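PDB 5BY3: BtGH115A, which acts as a family GH115 4-O-methyl-alpha-glucuronidase with specificity for decorated arabinogalactans. Local coordinates for residues H468-E473 with K480-V485; R472-S477 with E557-P562; E538-A543 with Y561-A566; Q601-L606 with N612-F617. All coordinates share one frame; numbering follows the deposited sequence. Where two conformers were deposited one is given.

Contact 1 of 4, residues H468-E473 with K480-V485; sequences HWLERE and KTILSV
L470 reaches across to L483 and I482 with its two terminal methyls, each on a different target. CD1 lands on the backbone of the facing helix, 3.6 Å from L483 CA, and also lies near the first carbon of that side chain, with L470 CD1 and L483 CB 4.1 Å apart. CD2 meets the branch methyl of I482, L470 CD2 to I482 CG2 being 4.1 Å, and the two side chains cross at about a right angle. The first torsion of L470 (chi1 -58°) sets CG beside its own backbone N and anti to the carbonyl carbon, and from there the fork spans the gap. No hydrogen bond crosses, and the overlap is small, centred on this one leucine.

Behind it, on the same helix, L470 CD2 also sits at the edge of the W469 ring, in its plane. One face of that indole carries E473 CG, 3.8 Å above the plane and over the centre. The E473 carboxylate is gripped side-on by R472: NE to OE2 is 2.6 Å and NH2 to OE1 is 3.1 Å, both oxygens being approached from above the carboxylate plane. Further out, E445 takes R472 NH1 on one oxygen and W469 NE1 on the other, while S130 hydrogen-bonds E473 OE1. This second shell ties both R472 and W469 to a shared acidic partner.

This is the packing of consecutive helices, 462-473 and 476-495, joined by a two-residue turn. They come after strand 429-433, last in the chain of the eight-stranded TIM-barrel sheet, with helices 441-452 and 454-459 in between.

Contact 2 of 4, residues R472-S477 with E557-P562; sequences RELGTS and ELVKYP
L474 and V559 make the tight half of this contact. L474 CD1 comes to 3.9 Å from V559 CG2, the two side chains passing at a slant. V559 has CG1 anti to its backbone N (chi1 -175°), which leaves CG2 on the N side as the methyl that faces the leucine. The other methyl, CG1, packs on I482 of helix 476-495, so the valine rests against a small patch formed jointly by L474 and I482. L474 is the first residue past helix 462-473 to leave helical backbone angles, and the chain turns here with its side chain directed at helix 552-580.

The neighbouring pair is looser. E473 CB and L558 CD1 are 4.4 Å apart, and only the aliphatic root of the glutamate takes part; its carboxylate is already engaged by R472 and S130. L558 also packs on W469. Beyond the turn, T476 and S477 are exposed and stay clear of helix 552-580, which itself has a wider pi-type turn at 557-560 and a kink where P562 has no N-H to give the preceding turn.

Nothing polar bridges the two segments. E557 forms its salt bridge with K438, and the carbonyl of E473 accepts from R551. The cohesion between the turn and the helix is therefore apolar, while the carboxylates of E473 and E557 find cationic or hydroxyl partners outside the interface.

Contact 3 of 4, residues E538-A543 with Y561-A566; sequences ETVEKA and YPVQAA
Two successive helices, 523-543 and 552-580, run roughly antiparallel here as a helical hairpin; the axes of the short segments approach to 10.0 Å, with 144° between their N-to-C directions. V540 and Q564 lie at the centre of the interface. V540 uses both methyls: CG2 is 3.9 Å from V563 CG1, and CG1 is 4.0 Å from Q564 CG, valine and glutamine lying alongside and pointing opposite ways. Beside this apolar patch, Q564 NE2 donates to E541 OE1 at 2.7 Å with an N-H...O angle of 159°. The donor meets that oxygen almost in line with its C-O bond, and carboxylate and amide are nearly coplanar. A bend at chi2 (68°) of E541 curls its carboxylate round to the glutamine, which is stretched out past CG. S537 OG also bonds to Q564 NE2, so two partners fix the amide. A leucine in place of Q564 would probably leave both the E541 carboxylate and S537 OG without this amide mate at the edge of the interface. Around the hairpin, helix 476-495 packs on T539 and V563, L599 of helix 587-603 touches Q564, and Y555 OH bonds to the carbonyl of V540.

Contact 4 of 4, residues Q601-L606 with N612-F617; sequences QHYNSL and NRMMDF
The Y603 ring carries the selenomethionine M615 over one face: its methyl CE stands 3.6 Å above the plane, displaced toward the rim and 3.9 Å from the centroid, a CH-pi contact. CB of the same residue lies over that face too, 3.6 Å from Y603 CD1, and bends at chi2 and chi3 bring the terminal CE back over the same ring. SE is well above, 5.3 Å from the ring centroid, a distant Met-aromatic contact. M614 CG approaches the ring obliquely, and Y561 meets it in a T-shaped stack.

The second flat group, the N604 amide, links the segment following Y603 to the loop. Its ND2 gives a nearly straight bond (166°) to M615 O at 2.8 Å, on a lone pair and in the carbonyl plane; on the other side of the amide carbon, N604 OD1 is 2.7 Å from R613 N. Replacing N604 with an alanine would probably leave M615 O without this donor and the loop freer to shift away from residues 601-606. Nearby, N604 O lies 3.4 Å from N612 CB. The loop 612-617 is wedged between helix 587-603, helix 552-580, touched by M615 and F617, and helix 174-182, against which R613 and M614 pack.

In the fold
Contacts 1, 2 and 3 form one continuous helical cluster. Contacts 1 and 2 have centres about 7 Å apart and share R472 and E473; contacts 2 and 3, about 10 Å apart, share Y561 and P562. I482, V559 and V540 run through all three as a chain of touching side chains. Contact 4 lies farther off, its centre about 24 Å from that of contact 1, and joins the cluster chiefly through Y561, whose OH is 3.4 Å from M615 CG. It is also close to the metal: the M615 side chain is about 6 Å from the nickel bound by L404 and D436, whereas that of L558 in contact 2 is about 14 Å away.

Contact 1 of 4, residues H468-E473 with K480-V485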
# COMPACT_ATOMS: atom_id res chain seq x y z
N HIS A 468 18.34 1.12 -3.20
CA HIS A 468 18.57 2.52 -2.93
C HIS A 468 17.99 2.88 -1.57
O HIS A 468 18.55 3.74 -0.84
CB HIS A 468 17.96 3.37 -4.04
CG HIS A 468 18.21 4.83 -3.88
ND1 HIS A 468 17.49 5.62 -3.00
CD2 HIS A 468 19.08 5.66 -4.50
CE1 HIS A 468 17.92 6.87 -3.07
NE2 HIS A 468 18.89 6.92 -3.98
N TRP A 469 16.89 2.21 -1.20
CA TRP A 469 16.18 2.52 0.02
C TRP A 469 16.96 2.00 1.21
O TRP A 469 17.18 2.76 2.15
CB TRP A 469 14.75 1.95 -0.01
CG TRP A 469 13.86 2.38 1.16
CD1 TRP A 469 13.13 3.55 1.25
CD2 TRP A 469 13.62 1.66 2.40
NE1 TRP A 469 12.44 3.58 2.44
CE2 TRP A 469 12.73 2.44 3.16
CE3 TRP A 469 14.03 0.42 2.90
CZ2 TRP A 469 12.24 2.03 4.42
CZ3 TRP A 469 13.54 -0.01 4.15
CH2 TRP A 469 12.66 0.80 4.90
N LEU A 470 17.38 0.72 1.17
CA LEU A 470 18.17 0.08 2.28
C LEU A 470 19.50 0.74 2.47
O LEU A 470 19.92 1.01 3.61
CB LEU A 470 18.41 -1.44 2.09
CG LEU A 470 17.16 -2.34 1.95
CD1 LEU A 470 17.45 -3.63 1.23
CD2 LEU A 470 16.46 -2.61 3.26
N GLU A 471 20.15 1.03 1.34
CA GLU A 471 21.39 1.81 1.34
C GLU A 471 21.19 3.13 2.02
O GLU A 471 22.00 3.49 2.85
CB GLU A 471 21.95 2.00 -0.07
CG GLU A 471 22.63 0.75 -0.59
CD GLU A 471 23.21 0.92 -1.97
OE1 GLU A 471 22.73 1.79 -2.74
OE2 GLU A 471 24.14 0.14 -2.28
N ARG A 472 20.09 3.83 1.70
CA ARG A 472 19.79 5.11 2.38
C ARG A 472 19.47 4.97 3.90
O ARG A 472 19.93 5.79 4.69
CB ARG A 472 18.70 5.90 1.63
CG ARG A 472 18.45 7.36 2.04
CD ARG A 472 17.11 7.78 1.41
NE ARG A 472 15.97 7.32 2.24
CZ ARG A 472 14.68 7.26 1.89
NH1 ARG A 472 14.26 7.57 0.68
NH2 ARG A 472 13.77 6.84 2.78
N GLU A 473 18.70 3.95 4.29
CA GLU A 473 18.24 3.88 5.71
C GLU A 473 19.26 3.20 6.65
O GLU A 473 19.48 3.65 7.78
CB GLU A 473 16.85 3.26 5.86
CG GLU A 473 15.72 3.82 4.98
CD GLU A 473 15.50 5.34 5.04
OE1 GLU A 473 14.49 5.77 5.57
OE2 GLU A 473 16.29 6.13 4.50
N LYS A 480 24.37 -4.33 1.64
CA LYS A 480 25.04 -5.27 0.76
C LYS A 480 24.68 -6.67 1.20
O LYS A 480 24.57 -7.59 0.38
CB LYS A 480 26.57 -5.06 0.82
CG LYS A 480 27.33 -5.40 -0.46
CD LYS A 480 28.83 -5.42 -0.15
CE LYS A 480 29.61 -6.50 -0.90
NZ LYS A 480 30.55 -5.92 -1.91
N THR A 481 24.49 -6.84 2.50
CA THR A 481 24.16 -8.16 2.99
C THR A 481 22.62 -8.30 3.02
O THR A 481 22.07 -9.38 2.77
CB THR A 481 24.89 -8.51 4.33
OG1 THR A 481 23.97 -8.56 5.42
CG2 THR A 481 26.06 -7.51 4.68
N ILE A 482 21.93 -7.19 3.27
CA ILE A 482 20.52 -7.20 3.61
C ILE A 482 19.54 -7.22 2.41
O ILE A 482 18.44 -7.74 2.54
CB ILE A 482 20.21 -6.07 4.64
CG1 ILE A 482 20.76 -6.43 6.03
CG2 ILE A 482 18.73 -5.74 4.76
CD1 ILE A 482 20.74 -7.91 6.40
N LEU A 483 19.95 -6.67 1.27
CA LEU A 483 19.12 -6.61 0.07
C LEU A 483 18.52 -7.96 -0.29
O LEU A 483 17.33 -8.04 -0.57
CB LEU A 483 19.85 -5.99 -1.15
CG LEU A 483 19.27 -6.14 -2.58
CD1 LEU A 483 17.87 -5.56 -2.76
CD2 LEU A 483 20.19 -5.50 -3.57
N SER A 484 19.36 -9.00 -0.34
CA SER A 484 18.90 -10.34 -0.69
C SER A 484 18.01 -10.94 0.41
O SER A 484 17.10 -11.69 0.12
CB SER A 484 20.07 -11.28 -1.00
OG SER A 484 20.75 -11.65 0.19
N VAL A 485 18.28 -10.58 1.65
CA VAL A 485 17.40 -10.96 2.78
C VAL A 485 15.97 -10.41 2.67
O VAL A 485 15.00 -11.17 2.84
CB VAL A 485 18.04 -10.59 4.12
CG1 VAL A 485 17.03 -10.59 5.23
CG2 VAL A 485 19.17 -11.57 4.40

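Contact 2 of 4, residues R472-S477 with E557-P562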
# COMPACT_ATOMS: atom_id res chain seq x y z
N ARG A 472 20.09 3.83 1.70
CA ARG A 472 19.79 5.11 2.38
C ARG A 472 19.47 4.97 3.90
O ARG A 472 19.93 5.79 4.69
CB ARG A 472 18.70 5.90 1.63
CG ARG A 472 18.45 7.36 2.04
CD ARG A 472 17.11 7.78 1.41
NE ARG A 472 15.97 7.32 2.24
CZ ARG A 472 14.68 7.26 1.89
NH1 ARG A 472 14.26 7.57 0.68
NH2 ARG A 472 13.77 6.84 2.78
N GLU A 473 18.70 3.95 4.29
CA GLU A 473 18.24 3.88 5.71
C GLU A 473 19.26 3.20 6.65
O GLU A 473 19.48 3.65 7.78
CB GLU A 473 16.85 3.26 5.86
CG GLU A 473 15.72 3.82 4.98
CD GLU A 473 15.50 5.34 5.04
OE1 GLU A 473 14.49 5.77 5.57
OE2 GLU A 473 16.29 6.13 4.50
N LEU A 474 19.86 2.12 6.17
CA LEU A 474 20.97 1.49 6.88
C LEU A 474 22.23 2.03 6.19
O LEU A 474 22.20 3.14 5.69
CB LEU A 474 20.80 -0.02 6.80
CG LEU A 474 19.32 -0.40 6.71
CD1 LEU A 474 19.16 -1.76 6.06
CD2 LEU A 474 18.59 -0.32 8.06
N GLY A 475 23.34 1.33 6.15
CA GLY A 475 24.39 1.87 5.27
C GLY A 475 24.51 1.12 3.96
O GLY A 475 23.77 0.18 3.71
N THR A 476 25.46 1.53 3.13
CA THR A 476 25.86 0.71 1.98
C THR A 476 26.33 -0.70 2.37
O THR A 476 25.99 -1.69 1.71
CB THR A 476 26.94 1.46 1.19
OG1 THR A 476 26.32 2.61 0.60
CG2 THR A 476 27.51 0.58 0.10
N SER A 477 27.09 -0.80 3.48
CA SER A 477 27.71 -2.08 3.83
C SER A 477 26.70 -3.07 4.43
O SER A 477 26.83 -4.29 4.23
CB SER A 477 29.04 -1.87 4.65
OG SER A 477 28.96 -2.08 6.07
N GLU A 557 13.41 -1.96 13.71
CA GLU A 557 12.13 -1.60 13.11
C GLU A 557 11.93 -2.08 11.68
O GLU A 557 10.88 -2.65 11.39
CB GLU A 557 11.94 -0.08 13.19
CG GLU A 557 11.59 0.36 14.59
CD GLU A 557 11.69 1.84 14.76
OE1 GLU A 557 11.01 2.58 14.01
OE2 GLU A 557 12.43 2.27 15.67
N LEU A 558 12.94 -1.89 10.83
CA LEU A 558 12.80 -2.11 9.38
C LEU A 558 13.33 -3.43 8.85
O LEU A 558 12.86 -3.92 7.84
CB LEU A 558 13.43 -0.94 8.63
CG LEU A 558 12.90 0.46 9.06
CD1 LEU A 558 13.80 1.57 8.56
CD2 LEU A 558 11.49 0.74 8.61
N VAL A 559 14.29 -4.03 9.54
CA VAL A 559 14.88 -5.30 9.12
C VAL A 559 14.69 -6.39 10.17
O VAL A 559 14.06 -7.40 9.90
CB VAL A 559 16.38 -5.16 8.70
CG1 VAL A 559 16.92 -6.45 8.14
CG2 VAL A 559 16.54 -4.12 7.61
N LYS A 560 15.21 -6.18 11.38
CA LYS A 560 15.31 -7.26 12.36
C LYS A 560 13.94 -7.72 12.86
O LYS A 560 13.66 -8.91 12.81
CB LYS A 560 16.25 -6.86 13.52
CG LYS A 560 16.75 -8.01 14.38
CD LYS A 560 17.98 -7.62 15.19
CE LYS A 560 18.56 -8.80 15.94
NZ LYS A 560 18.01 -8.89 17.31
N TYR A 561 13.07 -6.82 13.30
CA TYR A 561 11.73 -7.26 13.73
C TYR A 561 10.95 -8.01 12.65
O TYR A 561 10.51 -9.11 12.97
CB TYR A 561 10.86 -6.14 14.37
CG TYR A 561 9.55 -6.68 14.97
CD1 TYR A 561 9.53 -7.25 16.27
CD2 TYR A 561 8.35 -6.67 14.25
CE1 TYR A 561 8.36 -7.77 16.81
CE2 TYR A 561 7.20 -7.18 14.78
CZ TYR A 561 7.21 -7.72 16.06
OH TYR A 561 6.04 -8.25 16.59
N PRO A 562 10.79 -7.46 11.40
CA PRO A 562 9.96 -8.26 10.44
C PRO A 562 10.57 -9.56 9.98
O PRO A 562 9.87 -10.56 9.93
CB PRO A 562 9.71 -7.30 9.26
CG PRO A 562 10.73 -6.22 9.38
CD PRO A 562 11.15 -6.14 10.84

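Contact 3 of 4, residues E538-A543 with Y561-A566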
# COMPACT_ATOMS: atom_id res chain seq x y z
N GLU A 538 19.84 -15.60 10.68
CA GLU A 538 21.29 -15.61 10.93
C GLU A 538 21.98 -14.41 10.27
O GLU A 538 22.77 -13.74 10.94
CB GLU A 538 21.94 -16.92 10.46
CG GLU A 538 21.82 -18.14 11.38
CD GLU A 538 22.59 -19.36 10.84
OE1 GLU A 538 22.36 -19.77 9.67
OE2 GLU A 538 23.44 -19.92 11.58
N THR A 539 21.71 -14.15 8.99
CA THR A 539 22.21 -12.96 8.29
C THR A 539 21.86 -11.65 9.02
O THR A 539 22.72 -10.80 9.20
CB THR A 539 21.68 -12.92 6.87
OG1 THR A 539 22.04 -14.14 6.26
CG2 THR A 539 22.32 -11.79 6.01
N VAL A 540 20.63 -11.53 9.46
CA VAL A 540 20.11 -10.35 10.13
C VAL A 540 20.78 -10.10 11.48
O VAL A 540 21.05 -8.95 11.87
CB VAL A 540 18.57 -10.51 10.22
CG1 VAL A 540 17.96 -9.86 11.45
CG2 VAL A 540 17.92 -10.05 8.92
N GLU A 541 21.06 -11.20 12.19
CA GLU A 541 21.76 -11.18 13.48
C GLU A 541 23.21 -10.73 13.31
O GLU A 541 23.68 -9.86 14.06
CB GLU A 541 21.71 -12.57 14.14
CG GLU A 541 21.89 -12.57 15.65
CD GLU A 541 20.74 -11.92 16.40
OE1 GLU A 541 19.58 -12.07 16.00
OE2 GLU A 541 21.00 -11.25 17.42
N LYS A 542 23.90 -11.31 12.33
CA LYS A 542 25.30 -10.98 12.06
C LYS A 542 25.48 -9.55 11.59
O LYS A 542 26.39 -8.88 12.06
CB LYS A 542 25.95 -11.95 11.06
CG LYS A 542 26.08 -13.41 11.53
CD LYS A 542 27.10 -14.17 10.68
CE LYS A 542 26.53 -15.39 9.95
NZ LYS A 542 26.66 -16.67 10.69
N ALA A 543 24.61 -9.07 10.69
CA ALA A 543 24.75 -7.74 10.10
C ALA A 543 24.41 -6.58 11.07
O ALA A 543 24.77 -5.44 10.79
CB ALA A 543 23.98 -7.63 8.79
N TYR A 561 13.07 -6.82 13.30
CA TYR A 561 11.73 -7.26 13.73
C TYR A 561 10.95 -8.01 12.65
O TYR A 561 10.51 -9.11 12.97
CB TYR A 561 10.86 -6.14 14.37
CG TYR A 561 9.55 -6.68 14.97
CD1 TYR A 561 9.53 -7.25 16.27
CD2 TYR A 561 8.35 -6.67 14.25
CE1 TYR A 561 8.36 -7.77 16.81
CE2 TYR A 561 7.20 -7.18 14.78
CZ TYR A 561 7.21 -7.72 16.06
OH TYR A 561 6.04 -8.25 16.59
N PRO A 562 10.79 -7.46 11.40
CA PRO A 562 9.96 -8.26 10.44
C PRO A 562 10.57 -9.56 9.98
O PRO A 562 9.87 -10.56 9.93
CB PRO A 562 9.71 -7.30 9.26
CG PRO A 562 10.73 -6.22 9.38
CD PRO A 562 11.15 -6.14 10.84
N VAL A 563 11.86 -9.59 9.68
CA VAL A 563 12.49 -10.88 9.29
C VAL A 563 12.45 -11.92 10.42
O VAL A 563 12.12 -13.09 10.18
CB VAL A 563 13.94 -10.75 8.69
CG1 VAL A 563 14.60 -12.13 8.56
CG2 VAL A 563 13.90 -10.11 7.31
N GLN A 564 12.76 -11.51 11.65
CA GLN A 564 12.83 -12.47 12.72
C GLN A 564 11.45 -12.81 13.25
O GLN A 564 11.19 -13.95 13.68
CB GLN A 564 13.79 -12.03 13.82
CG GLN A 564 15.27 -12.03 13.39
CD GLN A 564 16.25 -11.86 14.56
OE1 GLN A 564 16.02 -11.10 15.51
NE2 GLN A 564 17.36 -12.56 14.48
N ALA A 565 10.54 -11.84 13.19
CA ALA A 565 9.11 -12.11 13.53
C ALA A 565 8.55 -13.16 12.60
O ALA A 565 8.02 -14.18 13.03
CB ALA A 565 8.29 -10.83 13.44
N ALA A 566 8.75 -12.94 11.31
CA ALA A 566 8.33 -13.87 10.29
C ALA A 566 8.93 -15.28 10.45
O ALA A 566 8.22 -16.29 10.26
CB ALA A 566 8.63 -13.28 8.92

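Contact 4 of 4, residues Q601-L606 with N612-F617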
# COMPACT_ATOMS: atom_id res chain seq x y z
N GLN A 601 8.30 -7.26 22.72
CA GLN A 601 8.71 -6.47 23.90
C GLN A 601 9.82 -5.50 23.55
O GLN A 601 9.80 -4.35 24.00
CB GLN A 601 9.19 -7.36 25.06
CG GLN A 601 8.11 -7.97 25.95
CD GLN A 601 7.57 -7.02 27.02
OE1 GLN A 601 7.52 -5.79 26.84
NE2 GLN A 601 7.14 -7.60 28.14
N HIS A 602 10.78 -5.96 22.76
CA HIS A 602 11.88 -5.09 22.36
C HIS A 602 11.36 -3.91 21.51
O HIS A 602 11.72 -2.76 21.79
CB HIS A 602 13.00 -5.87 21.67
CG HIS A 602 14.27 -5.10 21.53
ND1 HIS A 602 15.07 -4.80 22.61
CD2 HIS A 602 14.87 -4.56 20.45
CE1 HIS A 602 16.12 -4.11 22.19
NE2 HIS A 602 16.03 -3.96 20.88
N TYR A 603 10.49 -4.20 20.54
CA TYR A 603 9.85 -3.18 19.70
C TYR A 603 9.27 -2.05 20.55
O TYR A 603 9.51 -0.86 20.32
CB TYR A 603 8.71 -3.79 18.86
CG TYR A 603 8.36 -2.99 17.62
CD1 TYR A 603 7.57 -1.84 17.69
CD2 TYR A 603 8.83 -3.40 16.36
CE1 TYR A 603 7.25 -1.13 16.56
CE2 TYR A 603 8.53 -2.68 15.22
CZ TYR A 603 7.73 -1.56 15.32
OH TYR A 603 7.46 -0.86 14.18
N ASN A 604 8.50 -2.48 21.54
CA ASN A 604 7.69 -1.61 22.35
C ASN A 604 8.51 -0.88 23.42
O ASN A 604 7.96 -0.06 24.17
CB ASN A 604 6.54 -2.45 22.96
CG ASN A 604 5.33 -2.57 22.00
OD1 ASN A 604 4.85 -1.57 21.45
ND2 ASN A 604 4.84 -3.79 21.81
N SER A 605 9.82 -1.15 23.47
CA SER A 605 10.70 -0.58 24.50
C SER A 605 11.88 0.18 23.91
O SER A 605 12.61 0.85 24.62
CB SER A 605 11.19 -1.66 25.50
OG SER A 605 12.03 -2.61 24.88
N LEU A 606 12.07 0.07 22.59
CA LEU A 606 13.04 0.87 21.83
C LEU A 606 12.81 2.36 22.06
O LEU A 606 11.66 2.81 22.27
CB LEU A 606 12.83 0.66 20.33
CG LEU A 606 12.94 -0.62 19.55
CD1 LEU A 606 12.04 -0.46 18.35
CD2 LEU A 606 14.37 -0.83 19.06
N ASN A 612 5.88 2.43 22.32
CA ASN A 612 5.14 1.53 23.18
C ASN A 612 3.66 1.41 22.76
O ASN A 612 3.02 2.45 22.48
CB ASN A 612 5.29 1.91 24.65
CG ASN A 612 4.71 0.86 25.58
OD1 ASN A 612 4.75 -0.33 25.30
ND2 ASN A 612 4.13 1.31 26.68
N ARG A 613 3.16 0.15 22.68
CA ARG A 613 1.79 -0.19 22.18
C ARG A 613 1.57 -0.22 20.66
O ARG A 613 0.52 -0.72 20.21
CB ARG A 613 0.72 0.74 22.77
CG ARG A 613 0.67 0.80 24.28
CD ARG A 613 -0.38 1.80 24.73
NE ARG A 613 -0.79 1.42 26.08
CZ ARG A 613 -0.19 1.83 27.19
NH1 ARG A 613 0.85 2.67 27.12
NH2 ARG A 613 -0.64 1.40 28.37
N MSE A 614 2.49 0.33 19.86
CA MSE A 614 2.38 0.31 18.40
C MSE A 614 2.39 -1.08 17.82
O MSE A 614 1.87 -1.28 16.74
CB MSE A 614 3.53 1.15 17.86
CG MSE A 614 3.63 1.30 16.35
SE MSE A 614 2.02 1.92 15.41
CE MSE A 614 2.57 3.77 15.17
N MSE A 615 2.95 -2.06 18.55
CA MSE A 615 3.10 -3.43 18.04
C MSE A 615 2.44 -4.45 18.90
O MSE A 615 2.76 -4.60 20.09
CB MSE A 615 4.54 -3.85 17.85
CG MSE A 615 4.67 -5.22 17.16
SE MSE A 615 3.86 -5.25 15.36
CE MSE A 615 5.14 -4.00 14.52
N ASP A 616 1.52 -5.19 18.27
CA ASP A 616 0.74 -6.19 18.96
C ASP A 616 0.85 -7.45 18.13
O ASP A 616 0.39 -7.47 16.98
CB ASP A 616 -0.72 -5.73 19.10
CG ASP A 616 -1.59 -6.69 19.85
OD1 ASP A 616 -1.24 -7.88 19.93
OD2 ASP A 616 -2.66 -6.27 20.37
N PHE A 617 1.46 -8.49 18.68
CA PHE A 617 1.67 -9.69 17.90
C PHE A 617 0.43 -10.61 17.82
O PHE A 617 0.47 -11.66 17.16
CB PHE A 617 2.99 -10.40 18.29
CG PHE A 617 2.96 -11.18 19.61
CD1 PHE A 617 3.32 -10.57 20.82
CD2 PHE A 617 2.67 -12.56 19.62
CE1 PHE A 617 3.34 -11.30 22.02
CE2 PHE A 617 2.71 -13.29 20.82
CZ PHE A 617 3.04 -12.66 22.02